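PDB 4ECO: uncharacterized protein from Bacteroides eggerthii DSM 20697, which is of unknown function but folds as a leucine-rich repeat solenoid, an architecture that commonly serves protein binding. Local coordinates for residues 157-162 with 494-499; 200-205 with 222-227; 293-298 with 319-324. One frame throughout, in Å; residues are numbered along the deposited sequence.

Contact 1 of 3, residues 157-162 with 494-499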
loop_
_atom_site.group_PDB
_atom_site.type_symbol
_atom_site.label_atom_id
_atom_site.label_comp_id
_atom_site.label_asym_id
_atom_site.label_seq_id
_atom_site.Cartn_x
_atom_site.Cartn_y
_atom_site.Cartn_z
ATOM N N ASP A 157 -9.731 -7.621 5.765
ATOM C CA ASP A 157 -11.142 -7.313 5.964
ATOM C C ASP A 157 -12.000 -8.545 6.188
ATOM O O ASP A 157 -13.200 -8.392 6.473
ATOM C CB ASP A 157 -11.697 -6.510 4.792
ATOM C CG ASP A 157 -11.249 -5.076 4.845
ATOM O OD1 ASP A 157 -11.121 -4.540 5.967
ATOM O OD2 ASP A 157 -11.063 -4.474 3.763
ATOM N N PHE A 158 -11.400 -9.751 6.096
ATOM C CA PHE A 158 -12.103 -10.973 6.430
ATOM C C PHE A 158 -12.289 -11.041 7.924
ATOM O O PHE A 158 -11.452 -10.530 8.668
ATOM C CB PHE A 158 -11.341 -12.195 5.939
ATOM C CG PHE A 158 -11.534 -12.494 4.489
ATOM C CD1 PHE A 158 -12.812 -12.641 3.961
ATOM C CD2 PHE A 158 -10.449 -12.780 3.678
ATOM C CE1 PHE A 158 -12.997 -12.982 2.627
ATOM C CE2 PHE A 158 -10.630 -13.132 2.344
ATOM C CZ PHE A 158 -11.904 -13.208 1.822
ATOM N N SER A 159 -13.361 -11.686 8.374
ATOM C CA SER A 159 -13.643 -11.826 9.796
ATOM C C SER A 159 -12.566 -12.662 10.471
ATOM O O SER A 159 -11.875 -13.456 9.815
ATOM C CB SER A 159 -15.010 -12.463 10.003
ATOM O OG SER A 159 -15.030 -13.817 9.584
ATOM N N ASP A 160 -12.456 -12.520 11.800
ATOM C CA ASP A 160 -11.503 -13.287 12.570
ATOM C C ASP A 160 -11.727 -14.757 12.323
ATOM O O ASP A 160 -10.745 -15.451 12.063
ATOM C CB ASP A 160 -11.597 -12.921 14.047
ATOM C CG ASP A 160 -10.983 -11.562 14.325
ATOM O OD1 ASP A 160 -9.996 -11.186 13.619
ATOM O OD2 ASP A 160 -11.482 -10.867 15.228
ATOM N N LEU A 161 -13.012 -15.203 12.242
ATOM C CA LEU A 161 -13.352 -16.607 11.974
ATOM C C LEU A 161 -12.697 -17.084 10.666
ATOM O O LEU A 161 -11.927 -18.059 10.673
ATOM C CB LEU A 161 -14.882 -16.792 11.928
ATOM C CG LEU A 161 -15.432 -18.137 11.438
ATOM C CD1 LEU A 161 -15.051 -19.250 12.351
ATOM C CD2 LEU A 161 -16.890 -18.120 11.420
ATOM N N ILE A 162 -12.937 -16.336 9.572
ATOM C CA ILE A 162 -12.432 -16.672 8.246
ATOM C C ILE A 162 -10.896 -16.580 8.227
ATOM O O ILE A 162 -10.262 -17.529 7.748
ATOM C CB ILE A 162 -13.130 -15.811 7.160
ATOM C CG1 ILE A 162 -14.544 -16.386 6.974
ATOM C CG2 ILE A 162 -12.368 -15.847 5.832
ATOM C CD1 ILE A 162 -15.387 -15.653 6.220
ATOM N N ASP A 494 -17.143 -14.626 2.901
ATOM C CA ASP A 494 -17.550 -13.657 3.916
ATOM C C ASP A 494 -18.785 -12.944 3.437
ATOM O O ASP A 494 -18.751 -12.248 2.418
ATOM C CB ASP A 494 -16.440 -12.664 4.235
ATOM C CG ASP A 494 -16.502 -12.095 5.639
ATOM O OD1 ASP A 494 -17.600 -12.084 6.226
ATOM O OD2 ASP A 494 -15.454 -11.626 6.137
ATOM N N LEU A 495 -19.908 -13.192 4.120
ATOM C CA LEU A 495 -21.203 -12.610 3.780
ATOM C C LEU A 495 -21.816 -11.867 4.969
ATOM O O LEU A 495 -23.024 -11.591 4.962
ATOM C CB LEU A 495 -22.162 -13.710 3.275
ATOM C CG LEU A 495 -21.867 -14.252 1.877
ATOM C CD1 LEU A 495 -22.435 -15.622 1.703
ATOM C CD2 LEU A 495 -22.326 -13.271 0.791
ATOM N N ARG A 496 -20.980 -11.485 5.958
ATOM C CA ARG A 496 -21.452 -10.732 7.119
ATOM C C ARG A 496 -22.120 -9.434 6.702
ATOM O O ARG A 496 -21.805 -8.873 5.639
ATOM C CB ARG A 496 -20.305 -10.391 8.085
ATOM C CG ARG A 496 -19.653 -11.533 8.864
ATOM C CD ARG A 496 -18.385 -11.019 9.513
ATOM N NE ARG A 496 -17.476 -10.496 8.483
ATOM C CZ ARG A 496 -16.562 -9.551 8.666
ATOM N NH1 ARG A 496 -16.384 -9.013 9.863
ATOM N NH2 ARG A 496 -15.803 -9.157 7.660
ATOM N N PHE A 497 -23.014 -8.932 7.554
ATOM C CA PHE A 497 -23.678 -7.646 7.374
ATOM C C PHE A 497 -24.342 -7.531 6.038
ATOM O O PHE A 497 -23.978 -6.681 5.219
ATOM C CB PHE A 497 -22.709 -6.465 7.567
ATOM C CG PHE A 497 -22.118 -6.468 8.943
ATOM C CD1 PHE A 497 -22.837 -5.975 10.023
ATOM C CD2 PHE A 497 -20.864 -7.017 9.173
ATOM C CE1 PHE A 497 -22.308 -6.016 11.308
ATOM C CE2 PHE A 497 -20.328 -7.060 10.459
ATOM C CZ PHE A 497 -21.056 -6.564 11.521
ATOM N N ASN A 498 -25.333 -8.385 5.839
ATOM C CA ASN A 498 -26.218 -8.375 4.690
ATOM C C ASN A 498 -27.621 -8.566 5.251
ATOM O O ASN A 498 -27.824 -8.386 6.463
ATOM C CB ASN A 498 -25.810 -9.424 3.641
ATOM C CG ASN A 498 -24.797 -8.925 2.658
ATOM O OD1 ASN A 498 -25.136 -8.319 1.656
ATOM N ND2 ASN A 498 -23.534 -9.181 2.904
ATOM N N LYS A 499 -28.590 -8.899 4.405
ATOM C CA LYS A 499 -29.944 -9.096 4.870
ATOM C C LYS A 499 -30.423 -10.439 4.336
ATOM O O LYS A 499 -31.587 -10.578 3.950
ATOM C CB LYS A 499 -30.813 -7.900 4.432
ATOM C CG LYS A 499 -30.549 -6.624 5.234
ATOM C CD LYS A 499 -31.160 -5.419 4.584
ATOM C CE LYS A 499 -30.991 -4.173 5.422
ATOM N NZ LYS A 499 -31.578 -2.970 4.752
HETATM O O HOH W 1 -14.153 -7.204 9.363
#

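Contact 2 of 3, residues 200-205 with 222-227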
loop_
_atom_site.group_PDB
_atom_site.type_symbol
_atom_site.label_atom_id
_atom_site.label_comp_id
_atom_site.label_asym_id
_atom_site.label_seq_id
_atom_site.Cartn_x
_atom_site.Cartn_y
_atom_site.Cartn_z
ATOM N N LYS A 200 22.208 25.550 -7.336
ATOM C CA LYS A 200 22.237 25.178 -8.739
ATOM C C LYS A 200 23.345 24.146 -8.998
ATOM O O LYS A 200 23.208 23.302 -9.884
ATOM C CB LYS A 200 22.544 26.484 -9.502
ATOM C CG LYS A 200 22.430 26.477 -11.010
ATOM C CD LYS A 200 22.781 27.853 -11.547
ATOM C CE LYS A 200 22.816 27.876 -13.057
ATOM N NZ LYS A 200 23.080 29.242 -13.606
ATOM N N ALA A 201 24.441 24.226 -8.192
ATOM C CA ALA A 201 25.700 23.463 -8.243
ATOM C C ALA A 201 25.520 21.949 -8.319
ATOM O O ALA A 201 26.447 21.293 -8.779
ATOM C CB ALA A 201 26.572 23.792 -7.038
ATOM N N VAL A 202 24.343 21.400 -7.922
ATOM C CA VAL A 202 24.010 19.971 -7.968
ATOM C C VAL A 202 24.223 19.421 -9.444
ATOM O O VAL A 202 24.634 18.266 -9.609
ATOM C CB VAL A 202 22.573 19.745 -7.414
ATOM C CG1 VAL A 202 22.110 18.299 -7.572
ATOM C CG2 VAL A 202 22.509 20.144 -5.949
HETATM N N MSE A 203 24.060 20.296 -10.482
HETATM C CA MSE A 203 24.295 19.994 -11.914
HETATM C C MSE A 203 25.747 19.584 -12.211
HETATM O O MSE A 203 26.043 19.131 -13.324
HETATM C CB MSE A 203 23.995 21.218 -12.785
HETATM C CG MSE A 203 22.580 21.749 -12.726
HETATM SE SE MSE A 203 22.497 23.256 -13.964
HETATM C CE MSE A 203 20.800 24.048 -13.423
ATOM N N ARG A 204 26.669 19.857 -11.265
ATOM C CA ARG A 204 28.068 19.500 -11.419
ATOM C C ARG A 204 28.285 18.038 -11.026
ATOM O O ARG A 204 29.211 17.405 -11.545
ATOM C CB ARG A 204 28.964 20.429 -10.596
ATOM C CG ARG A 204 30.412 20.455 -11.084
ATOM C CD ARG A 204 31.121 21.660 -10.531
ATOM N NE ARG A 204 32.510 21.768 -10.972
ATOM C CZ ARG A 204 33.550 21.269 -10.311
ATOM N NH1 ARG A 204 33.372 20.618 -9.169
ATOM N NH2 ARG A 204 34.780 21.428 -10.781
ATOM N N LEU A 205 27.418 17.489 -10.152
ATOM C CA LEU A 205 27.510 16.107 -9.651
ATOM C C LEU A 205 26.960 15.144 -10.702
ATOM O O LEU A 205 25.895 14.551 -10.531
ATOM C CB LEU A 205 26.768 15.966 -8.299
ATOM C CG LEU A 205 26.938 17.119 -7.291
ATOM C CD1 LEU A 205 26.008 16.966 -6.125
ATOM C CD2 LEU A 205 28.382 17.292 -6.848
ATOM N N ASN A 222 13.561 27.872 -5.382
ATOM C CA ASN A 222 14.831 27.898 -4.652
ATOM C C ASN A 222 15.461 26.502 -4.581
ATOM O O ASN A 222 16.447 26.307 -3.864
ATOM C CB ASN A 222 14.638 28.494 -3.270
ATOM C CG ASN A 222 14.486 29.997 -3.310
ATOM O OD1 ASN A 222 14.835 30.672 -4.296
ATOM N ND2 ASN A 222 13.996 30.560 -2.216
ATOM N N ILE A 223 14.931 25.555 -5.390
ATOM C CA ILE A 223 15.461 24.194 -5.486
ATOM C C ILE A 223 16.258 24.088 -6.777
ATOM O O ILE A 223 15.681 23.810 -7.837
ATOM C CB ILE A 223 14.379 23.072 -5.391
ATOM C CG1 ILE A 223 13.490 23.226 -4.139
ATOM C CG2 ILE A 223 15.034 21.684 -5.450
ATOM C CD1 ILE A 223 12.298 22.336 -4.121
ATOM N N CYS A 224 17.577 24.364 -6.685
ATOM C CA CYS A 224 18.582 24.215 -7.737
ATOM C C CYS A 224 18.285 25.040 -9.023
ATOM O O CYS A 224 18.587 24.595 -10.145
ATOM C CB CYS A 224 18.765 22.738 -8.071
ATOM S SG CYS A 224 19.214 21.722 -6.645
ATOM N N GLU A 225 17.799 26.278 -8.840
ATOM C CA GLU A 225 17.583 27.219 -9.941
ATOM C C GLU A 225 18.744 28.221 -10.052
ATOM O O GLU A 225 19.156 28.586 -11.161
ATOM C CB GLU A 225 16.270 27.982 -9.780
ATOM C CG GLU A 225 15.038 27.189 -10.166
ATOM C CD GLU A 225 13.814 28.034 -10.451
ATOM O OE1 GLU A 225 13.965 29.267 -10.633
ATOM O OE2 GLU A 225 12.705 27.454 -10.525
ATOM N N ALA A 226 19.266 28.657 -8.895
ATOM C CA ALA A 226 20.282 29.695 -8.820
ATOM C C ALA A 226 21.446 29.335 -7.906
ATOM O O ALA A 226 21.382 28.374 -7.130
ATOM C CB ALA A 226 19.633 30.978 -8.309
ATOM N N TRP A 227 22.515 30.142 -7.999
ATOM C CA TRP A 227 23.653 29.999 -7.113
ATOM C C TRP A 227 23.231 30.422 -5.721
ATOM O O TRP A 227 22.385 31.313 -5.581
ATOM C CB TRP A 227 24.843 30.821 -7.598
ATOM C CG TRP A 227 25.290 30.546 -9.000
ATOM C CD1 TRP A 227 25.284 31.422 -10.050
ATOM C CD2 TRP A 227 25.873 29.334 -9.494
ATOM N NE1 TRP A 227 25.842 30.837 -11.163
ATOM C CE2 TRP A 227 26.189 29.543 -10.856
ATOM C CE3 TRP A 227 26.163 28.084 -8.916
ATOM C CZ2 TRP A 227 26.761 28.546 -11.652
ATOM C CZ3 TRP A 227 26.745 27.105 -9.706
ATOM C CH2 TRP A 227 27.020 27.336 -11.061
#

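Contact 3 of 3, residues 293-298 with 319-324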
loop_
_atom_site.group_PDB
_atom_site.type_symbol
_atom_site.label_atom_id
_atom_site.label_comp_id
_atom_site.label_asym_id
_atom_site.label_seq_id
_atom_site.Cartn_x
_atom_site.Cartn_y
_atom_site.Cartn_z
ATOM N N ASP A 293 -0.625 19.469 -14.084
ATOM C CA ASP A 293 0.170 20.161 -15.094
ATOM C C ASP A 293 1.669 19.792 -14.996
ATOM O O ASP A 293 2.283 19.543 -16.034
ATOM C CB ASP A 293 -0.035 21.679 -14.973
ATOM C CG ASP A 293 -1.398 22.151 -15.475
ATOM O OD1 ASP A 293 -2.015 21.433 -16.311
ATOM O OD2 ASP A 293 -1.828 23.263 -15.076
ATOM N N ASP A 294 2.232 19.700 -13.772
ATOM C CA ASP A 294 3.636 19.310 -13.563
ATOM C C ASP A 294 3.843 17.845 -13.984
ATOM O O ASP A 294 4.839 17.548 -14.663
ATOM C CB ASP A 294 4.090 19.531 -12.107
ATOM C CG ASP A 294 4.186 20.982 -11.660
ATOM O OD1 ASP A 294 4.713 21.826 -12.450
ATOM O OD2 ASP A 294 3.833 21.266 -10.491
ATOM N N TRP A 295 2.886 16.942 -13.615
ATOM C CA TRP A 295 2.905 15.526 -14.019
ATOM C C TRP A 295 2.844 15.450 -15.555
ATOM O O TRP A 295 3.690 14.760 -16.147
ATOM C CB TRP A 295 1.753 14.737 -13.362
ATOM C CG TRP A 295 1.694 13.249 -13.641
ATOM C CD1 TRP A 295 2.490 12.527 -14.482
ATOM C CD2 TRP A 295 0.732 12.311 -13.102
ATOM N NE1 TRP A 295 2.101 11.200 -14.490
ATOM C CE2 TRP A 295 1.022 11.042 -13.660
ATOM C CE3 TRP A 295 -0.350 12.424 -12.203
ATOM C CZ2 TRP A 295 0.269 9.895 -13.351
ATOM C CZ3 TRP A 295 -1.076 11.286 -11.881
ATOM C CH2 TRP A 295 -0.768 10.040 -12.453
ATOM N N GLN A 296 1.917 16.230 -16.194
ATOM C CA GLN A 296 1.752 16.243 -17.647
ATOM C C GLN A 296 3.046 16.621 -18.319
ATOM O O GLN A 296 3.464 15.950 -19.269
ATOM C CB GLN A 296 0.620 17.187 -18.090
ATOM C CG GLN A 296 0.166 16.918 -19.528
ATOM C CD GLN A 296 -1.212 17.447 -19.863
ATOM O OE1 GLN A 296 -2.258 17.025 -19.326
ATOM N NE2 GLN A 296 -1.239 18.306 -20.847
ATOM N N ALA A 297 3.695 17.678 -17.789
ATOM C CA ALA A 297 4.962 18.224 -18.270
ATOM C C ALA A 297 6.058 17.152 -18.242
ATOM O O ALA A 297 6.830 17.050 -19.199
ATOM C CB ALA A 297 5.361 19.417 -17.426
ATOM N N LEU A 298 6.085 16.326 -17.161
ATOM C CA LEU A 298 7.035 15.229 -17.008
ATOM C C LEU A 298 6.818 14.174 -18.108
ATOM O O LEU A 298 7.790 13.800 -18.771
ATOM C CB LEU A 298 6.938 14.599 -15.613
ATOM C CG LEU A 298 7.614 15.375 -14.483
ATOM C CD1 LEU A 298 7.130 14.911 -13.137
ATOM C CD2 LEU A 298 9.110 15.276 -14.572
ATOM N N THR A 319 -7.717 14.950 -11.070
ATOM C CA THR A 319 -7.663 14.059 -12.238
ATOM C C THR A 319 -6.193 13.893 -12.652
ATOM O O THR A 319 -5.317 14.565 -12.112
ATOM C CB THR A 319 -8.554 14.584 -13.417
ATOM O OG1 THR A 319 -8.779 13.548 -14.391
ATOM C CG2 THR A 319 -7.984 15.825 -14.088
ATOM N N PHE A 320 -5.949 12.994 -13.614
ATOM C CA PHE A 320 -4.650 12.704 -14.215
ATOM C C PHE A 320 -4.433 13.567 -15.423
ATOM O O PHE A 320 -5.429 14.012 -16.006
ATOM C CB PHE A 320 -4.594 11.216 -14.668
ATOM C CG PHE A 320 -4.556 10.121 -13.631
ATOM C CD1 PHE A 320 -4.445 10.421 -12.277
ATOM C CD2 PHE A 320 -4.596 8.788 -14.010
ATOM C CE1 PHE A 320 -4.385 9.410 -11.326
ATOM C CE2 PHE A 320 -4.541 7.776 -13.054
ATOM C CZ PHE A 320 -4.434 8.095 -11.718
ATOM N N PRO A 321 -3.172 13.696 -15.927
ATOM C CA PRO A 321 -2.961 14.368 -17.220
ATOM C C PRO A 321 -3.717 13.658 -18.367
ATOM O O PRO A 321 -4.148 12.500 -18.215
ATOM C CB PRO A 321 -1.446 14.247 -17.415
ATOM C CG PRO A 321 -0.903 14.096 -16.042
ATOM C CD PRO A 321 -1.886 13.204 -15.389
ATOM N N VAL A 322 -3.866 14.347 -19.511
ATOM C CA VAL A 322 -4.537 13.874 -20.736
ATOM C C VAL A 322 -3.972 12.493 -21.174
ATOM O O VAL A 322 -2.762 12.252 -21.020
ATOM C CB VAL A 322 -4.364 14.941 -21.844
ATOM C CG1 VAL A 322 -4.959 14.484 -23.176
ATOM C CG2 VAL A 322 -4.970 16.273 -21.409
ATOM N N GLU A 323 -4.870 11.596 -21.714
ATOM C CA GLU A 323 -4.537 10.244 -22.184
ATOM C C GLU A 323 -3.298 10.245 -23.094
ATOM O O GLU A 323 -2.423 9.402 -22.905
ATOM C CB GLU A 323 -5.724 9.599 -22.933
ATOM C CG GLU A 323 -6.996 9.434 -22.107
ATOM C CD GLU A 323 -7.879 8.240 -22.431
ATOM O OE1 GLU A 323 -7.570 7.498 -23.392
ATOM O OE2 GLU A 323 -8.863 8.025 -21.689
ATOM N N THR A 324 -3.222 11.197 -24.073
ATOM C CA THR A 324 -2.125 11.316 -25.058
ATOM C C THR A 324 -0.743 11.570 -24.378
ATOM O O THR A 324 0.300 11.217 -24.943
ATOM C CB THR A 324 -2.425 12.422 -26.098
ATOM O OG1 THR A 324 -2.319 13.700 -25.485
ATOM C CG2 THR A 324 -3.792 12.276 -26.752
#

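Contact 1 of 3, residues 157-162 with 494-499
Ser159 meets Asp494 in a buried, mainly polar contact where the start of helix 160-168 docks on the strand-lined side of the leucine-rich repeat solenoid, 332 residues further along the chain. Ser159 N donates to Asp494 OD2 (3.1 Å), reaching it on the syn side and 27° out of the carboxylate plane. The other oxygen, OD1, uses its syn lone pair for Arg496 NE, 2.8 Å away in a salt bridge. With the guanidinium held by this pairing, Ser159 CB lies over one face, 3.5 Å from Arg496 NE. Water 1 links Arg496 NH1 to Asp157 O. The Phe158 ring is almost coplanar with the carboxylate, its edge atom CD1 3.6 Å from Asp494 CB, while Ile162 CD1 rests 3.7 Å from the same CB and 3.8 Å from CG, which stands anti to the Asp494 backbone N (chi1 -152°). An alanine in place of Asp494 would probably leave Ser159 N without its acceptor and the Arg496 guanidinium without its mate and freer to turn. Ser159 OG caps the helix, accepting from Ile162 N, and also bonds Asp519. Around this point Asp157 bonds Asn439, Phe158 lies on strand 461-463, Ile162 touches strand 517-519, and Leu161 reaches strand 570-572.

Contact 2 of 3, residues 200-205 with 222-227
Lys200 and Cys224 bring the two backbones together, with Lys200 N 3.9 Å from Cys224 CA. Residues 200-204 form a short 3-10 turn held by bonds such as Arg204 N to Ala201 O; residues 222-227 run past its first residue. Cys224 takes a left-handed backbone conformation, and the chain bends there. The N-H of Lys200, at the start of the 3-10 turn, points out of it and donates to Ala226 O at 2.9 Å (N-H...O 149°). Both segments flank strand 210-214, one before and one after, and Asn222 and Cys224 also share backbone bonds with Val198 of strand 194-198.

The main side-chain contact is Lys200 on Trp227. CG of Lys200 stands anti to the backbone N (chi1 -171°), and the extended chain beyond it crosses the indole obliquely. Its CD lies over the middle of the six-membered ring, 3.9 Å from the centroid and 13° off the normal, a CH-pi contact; the same CD is 3.7 Å from Glu225 O. Next to it, Ala201 CB is 4.3 Å from Trp227 CZ3. Further along the turn, Val202 CG2 packs on Cys224 SG at 3.7 Å, and CE of Met203, modelled as selenomethionine, approaches Cys224 O. Trp227 also touches Ala235 and Tyr238 of helix 233-238.

The lysine side chain thus works here mainly through its methylenes: the indole takes up the aliphatic chain, the thiol packs as an apolar group, and a single backbone hydrogen bond joins the segments.

Contact 3 of 3, residues 293-298 with 319-324
Phe320 is the first residue of 319-324 to touch helix 288-300, through Trp295. Trp295 CG is anti to its backbone N (chi1 -177°), and the indole reaches across to Phe320, where CZ3 comes to 3.5 Å from Phe320 CD1. Trp295 CH2 stands over one face of the phenyl ring, displaced toward the rim; the two ring planes are inclined at 56°, with 4.9 Å between the centroid of the Phe320 ring and that of the Trp295 six-membered ring. Phe320 also packs on Leu335, Leu342 and Phe372 in the interior of the solenoid.

Pro321 follows, presenting its ring to both helix residues. Its CD lies over the Trp295 face, 3.8 Å from the centroid of the six-membered ring, in a CH-pi contact, and its CG approaches Trp295 CG at 3.6 Å. The aromatic-proline pair occupies the place of the Leu-Pro or Ile-Pro step that follows the asparagine-bearing turn in many leucine-rich repeats, where the chain leaves a strand, here 309-311, for the outer, convex side. The other part of the Pro321 ring faces Gln296: CB of Pro321 is 3.7 Å from Gln296 CB as the two side chains slide past each other.

Val322, at the N-cap position of helix 323-326, takes the polar end of that glutamine. Val322 N donates to Gln296 OE1 at 3.1 Å (166°), from above the carbonyl plane, and the valine's CG2 lies 3.5 Å from the same oxygen. Lys292 NZ, one turn earlier in helix 288-300, also bonds Gln296 OE1, which is thus gripped by two donors.

How the contacts relate
Contacts 1 and 3 are buried, while contact 2 is only partly so and lies farthest from the centre of the chain. Contacts 2 and 3 are local, each joining pieces on either side of one strand, 210-214 or 309-311, with centres about 26 Å apart; contact 1 instead brings two remote parts of the sequence together, about 56 Å from the centre of contact 2. No two contacts share a helix or strand. The chemistry differs with place: charge and a helix cap on the strand-lined face in contact 1, lysine methylenes on an indole in contact 2, and proline and phenylalanine against tryptophan on the convex side in contact 3.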